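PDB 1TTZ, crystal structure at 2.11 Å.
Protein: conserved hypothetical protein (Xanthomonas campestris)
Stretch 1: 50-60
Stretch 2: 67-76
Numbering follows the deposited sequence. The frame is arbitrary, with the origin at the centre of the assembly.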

# COMPACT_ATOMS: atom_id res chain seq x y z
N VAL A 50 -3.40 -0.80 0.35
CA VAL A 50 -3.09 0.05 1.49
C VAL A 50 -1.60 -0.05 1.81
O VAL A 50 -1.05 -1.15 1.88
N LEU A 51 -0.95 1.09 1.99
CA LEU A 51 0.47 1.13 2.31
C LEU A 51 0.66 1.40 3.80
O LEU A 51 -0.02 2.26 4.37
N ARG A 52 1.58 0.68 4.43
CA ARG A 52 1.84 0.88 5.85
C ARG A 52 3.34 1.02 6.05
O ARG A 52 4.11 0.23 5.51
N ASP A 53 3.77 2.02 6.81
CA ASP A 53 5.20 2.18 7.04
C ASP A 53 5.62 1.62 8.40
O ASP A 53 4.78 1.21 9.20
N PRO A 54 6.93 1.57 8.68
CA PRO A 54 7.42 1.05 9.95
C PRO A 54 6.74 1.65 11.18
O PRO A 54 6.46 0.95 12.15
N MSE A 55 6.47 2.95 11.12
CA MSE A 55 5.83 3.67 12.22
C MSE A 55 4.39 3.24 12.44
O MSE A 55 3.80 3.53 13.48
N GLY A 56 3.82 2.54 11.47
CA GLY A 56 2.45 2.09 11.61
C GLY A 56 1.46 3.00 10.90
O GLY A 56 0.26 2.76 10.95
N ARG A 57 1.96 4.05 10.24
CA ARG A 57 1.08 4.96 9.51
C ARG A 57 0.57 4.23 8.29
O ARG A 57 1.26 3.36 7.75
N GLU A 58 -0.63 4.57 7.84
CA GLU A 58 -1.20 3.92 6.68
C GLU A 58 -1.79 4.90 5.67
O GLU A 58 -2.35 5.94 6.04
N LEU A 59 -1.64 4.57 4.39
CA LEU A 59 -2.14 5.38 3.29
C LEU A 59 -3.06 4.47 2.48
O LEU A 59 -2.62 3.45 1.95
N ASP A 60 -4.34 4.83 2.40
CA ASP A 60 -5.32 4.04 1.67
C ASP A 60 -5.51 4.52 0.24
O ASP A 60 -5.42 5.71 -0.03
N ARG A 67 1.06 12.11 -4.14
CA ARG A 67 0.47 11.91 -2.82
C ARG A 67 1.32 10.92 -2.04
O ARG A 67 1.55 11.08 -0.84
N LEU A 68 1.77 9.89 -2.73
CA LEU A 68 2.59 8.87 -2.10
C LEU A 68 3.92 9.46 -1.64
O LEU A 68 4.30 9.32 -0.48
N ARG A 69 4.62 10.13 -2.55
CA ARG A 69 5.90 10.74 -2.23
C ARG A 69 5.75 11.74 -1.08
O ARG A 69 6.62 11.82 -0.21
N ALA A 70 4.65 12.48 -1.07
CA ALA A 70 4.41 13.45 0.00
C ALA A 70 4.15 12.73 1.33
O ALA A 70 4.62 13.15 2.38
N TRP A 71 3.38 11.65 1.28
CA TRP A 71 3.07 10.89 2.48
C TRP A 71 4.37 10.40 3.10
O TRP A 71 4.58 10.52 4.30
N LEU A 72 5.23 9.84 2.27
CA LEU A 72 6.52 9.34 2.73
C LEU A 72 7.36 10.45 3.37
O LEU A 72 7.92 10.28 4.46
N ASP A 73 7.44 11.59 2.70
CA ASP A 73 8.23 12.71 3.20
C ASP A 73 7.62 13.39 4.41
O ASP A 73 8.28 14.20 5.07
N ALA A 74 6.36 13.08 4.70
CA ALA A 74 5.67 13.68 5.83
C ALA A 74 5.94 12.91 7.12
O ALA A 74 5.50 13.32 8.20
N ALA A 75 6.66 11.80 7.02
CA ALA A 75 6.99 10.98 8.18
C ALA A 75 8.10 11.62 9.01
O ALA A 75 8.97 12.30 8.46
N PRO A 76 8.10 11.39 10.33
CA PRO A 76 7.13 10.58 11.07
C PRO A 76 5.95 11.41 11.58
O PRO A 76 6.06 12.65 11.56

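A helix packed on a β-hairpin illustrates a general rule: polar groups drawn into an apolar contact usually find partners, from protein or water. In this protein the strands place Leu51 and Leu59 toward the helix, whereas Arg52 and Glu58 point away and pair with each other, Arg52 NH2 lying 2.7 Å from Glu58 OE1 in a salt bridge. Leu51 (chi1 −93°, between wells) brings CD1 to 3.5 Å from Leu68 CD1. Leu59 (t, p) meets the same helix residue, its CD2 4.0 Å from Leu68 CD1. Leu68 (t, p) leaves the backbone sideways, but its end comes nearer the hairpin.

Trp71 (t, chi2 71°) is the centrepiece. Leu59 CB covers one face in a CH-π contact, 3.9 Å from the centroid of the five-membered ring, and the guanidinium of Arg57 stacks on the opposite face, the planes inclined by 17°. The indole nitrogen is not satisfied by that arginine: Arg57 NH1 and Trp71 NE1 are 3.4 Å apart, but both are donors. Instead, water 1 accepts from Trp71 NE1 (3.1 Å) and donates to Glu58 O (3.2 Å), linking helix to strand.

Arg57 (m, t, m) finds its acceptors in a carbonyl and a carboxylate. Arg57 NH1 and NH2 both donate to Trp71 O, at 3.2 and 3.0 Å, while Arg57 NE and NH2 donate to Asp53 OD2, at 2.9 and 3.0 Å, in a salt bridge. Asp53 (p) also accepts from the backbone: Arg57 N to Asp53 OD1 is 2.9 Å. The same carboxylate thus anchors both the main chain and the side chain of Arg57.

At the other end, extended Arg67 (t, t, t) lays its guanidinium against Leu59, Arg67 CZ to Leu59 CD1 3.6 Å. Its NH1 donates to Asp60 O (3.0 Å), and water 2 accepts from both Arg67 NH2 and Asp60 N, each at 3.1 Å.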

# COMPACT_ATOMS: atom_id res chain seq x y z
CB VAL A 50 -3.88 -0.39 2.75
CG1 VAL A 50 -3.41 0.40 3.96
CG2 VAL A 50 -5.37 -0.18 2.53
CB LEU A 51 1.17 2.23 1.51
CG LEU A 51 1.80 1.82 0.18
CD1 LEU A 51 2.17 3.07 -0.60
CD2 LEU A 51 3.04 0.94 0.42
CB ARG A 52 1.29 -0.32 6.64
CG ARG A 52 1.41 -0.22 8.15
CD ARG A 52 1.06 -1.55 8.80
NE ARG A 52 1.25 -1.54 10.25
CZ ARG A 52 0.33 -1.13 11.12
NH1 ARG A 52 0.59 -1.17 12.42
NH2 ARG A 52 -0.85 -0.70 10.70
CB ASP A 53 5.63 3.65 6.90
CG ASP A 53 5.11 4.55 8.00
OD1 ASP A 53 4.57 4.04 9.01
OD2 ASP A 53 5.25 5.78 7.86
CB PRO A 54 8.92 1.36 9.89
CG PRO A 54 9.22 1.21 8.43
CD PRO A 54 8.05 1.95 7.79
CB MSE A 55 5.85 5.17 11.94
CG MSE A 55 6.58 5.98 13.00
SE MSE A 55 8.37 5.31 13.31
CE MSE A 55 8.10 4.50 15.05
CB ARG A 57 1.84 6.20 9.05
CG ARG A 57 2.25 7.18 10.13
CD ARG A 57 2.75 8.47 9.48
NE ARG A 57 3.76 8.16 8.47
CZ ARG A 57 3.93 8.84 7.34
NH1 ARG A 57 3.16 9.88 7.05
NH2 ARG A 57 4.87 8.47 6.48
CB GLU A 58 -2.23 2.87 7.11
CG GLU A 58 -1.61 1.61 7.72
CD GLU A 58 -2.62 0.52 8.04
OE1 GLU A 58 -2.19 -0.62 8.33
OE2 GLU A 58 -3.84 0.79 8.01
CB LEU A 59 -0.98 5.83 2.41
CG LEU A 59 -1.31 6.83 1.30
CD1 LEU A 59 -1.73 8.16 1.92
CD2 LEU A 59 -0.09 7.01 0.40
CB ASP A 60 -6.68 4.07 2.37
CG ASP A 60 -6.66 3.38 3.72
OD1 ASP A 60 -7.74 3.32 4.36
OD2 ASP A 60 -5.59 2.91 4.16
CB ARG A 67 -0.96 11.38 -2.95
CG ARG A 67 -1.67 11.34 -1.60
CD ARG A 67 -3.02 10.63 -1.67
NE ARG A 67 -3.68 10.71 -0.36
CZ ARG A 67 -4.40 9.74 0.19
NH1 ARG A 67 -4.57 8.59 -0.44
NH2 ARG A 67 -4.93 9.92 1.39
CB LEU A 68 2.82 7.72 -3.09
CG LEU A 68 3.81 6.63 -2.66
CD1 LEU A 68 3.51 6.20 -1.24
CD2 LEU A 68 3.71 5.44 -3.63
CB ARG A 69 6.49 11.41 -3.48
CG ARG A 69 7.70 12.32 -3.24
CD ARG A 69 8.72 11.72 -2.28
NE ARG A 69 9.23 10.43 -2.72
CZ ARG A 69 9.96 9.62 -1.96
NH1 ARG A 69 10.26 9.96 -0.71
NH2 ARG A 69 10.38 8.46 -2.45
CB ALA A 70 3.23 14.36 -0.35
CB TRP A 71 2.16 9.72 2.14
CG TRP A 71 1.86 8.82 3.29
CD1 TRP A 71 1.08 9.09 4.38
CD2 TRP A 71 2.34 7.48 3.47
NE1 TRP A 71 1.03 8.00 5.22
CE2 TRP A 71 1.80 7.00 4.68
CE3 TRP A 71 3.17 6.64 2.72
CZ2 TRP A 71 2.06 5.71 5.16
CZ3 TRP A 71 3.43 5.35 3.19
CH2 TRP A 71 2.87 4.90 4.40
CB LEU A 72 7.30 8.75 1.56
CG LEU A 72 6.73 7.49 0.92
CD1 LEU A 72 7.50 7.16 -0.34
CD2 LEU A 72 6.80 6.34 1.91
CB ASP A 73 8.44 13.76 2.11
CG ASP A 73 9.23 13.22 0.94
OD1 ASP A 73 9.96 12.22 1.12
OD2 ASP A 73 9.14 13.82 -0.15
CB ALA A 74 4.17 13.74 5.55
CB ALA A 75 7.41 9.58 7.73
CB PRO A 76 7.97 10.01 12.21
CG PRO A 76 8.83 11.19 12.55
CD PRO A 76 9.28 11.68 11.18
O HOH W 1 -0.91 8.33 7.59
O HOH W 2 -5.22 7.60 3.50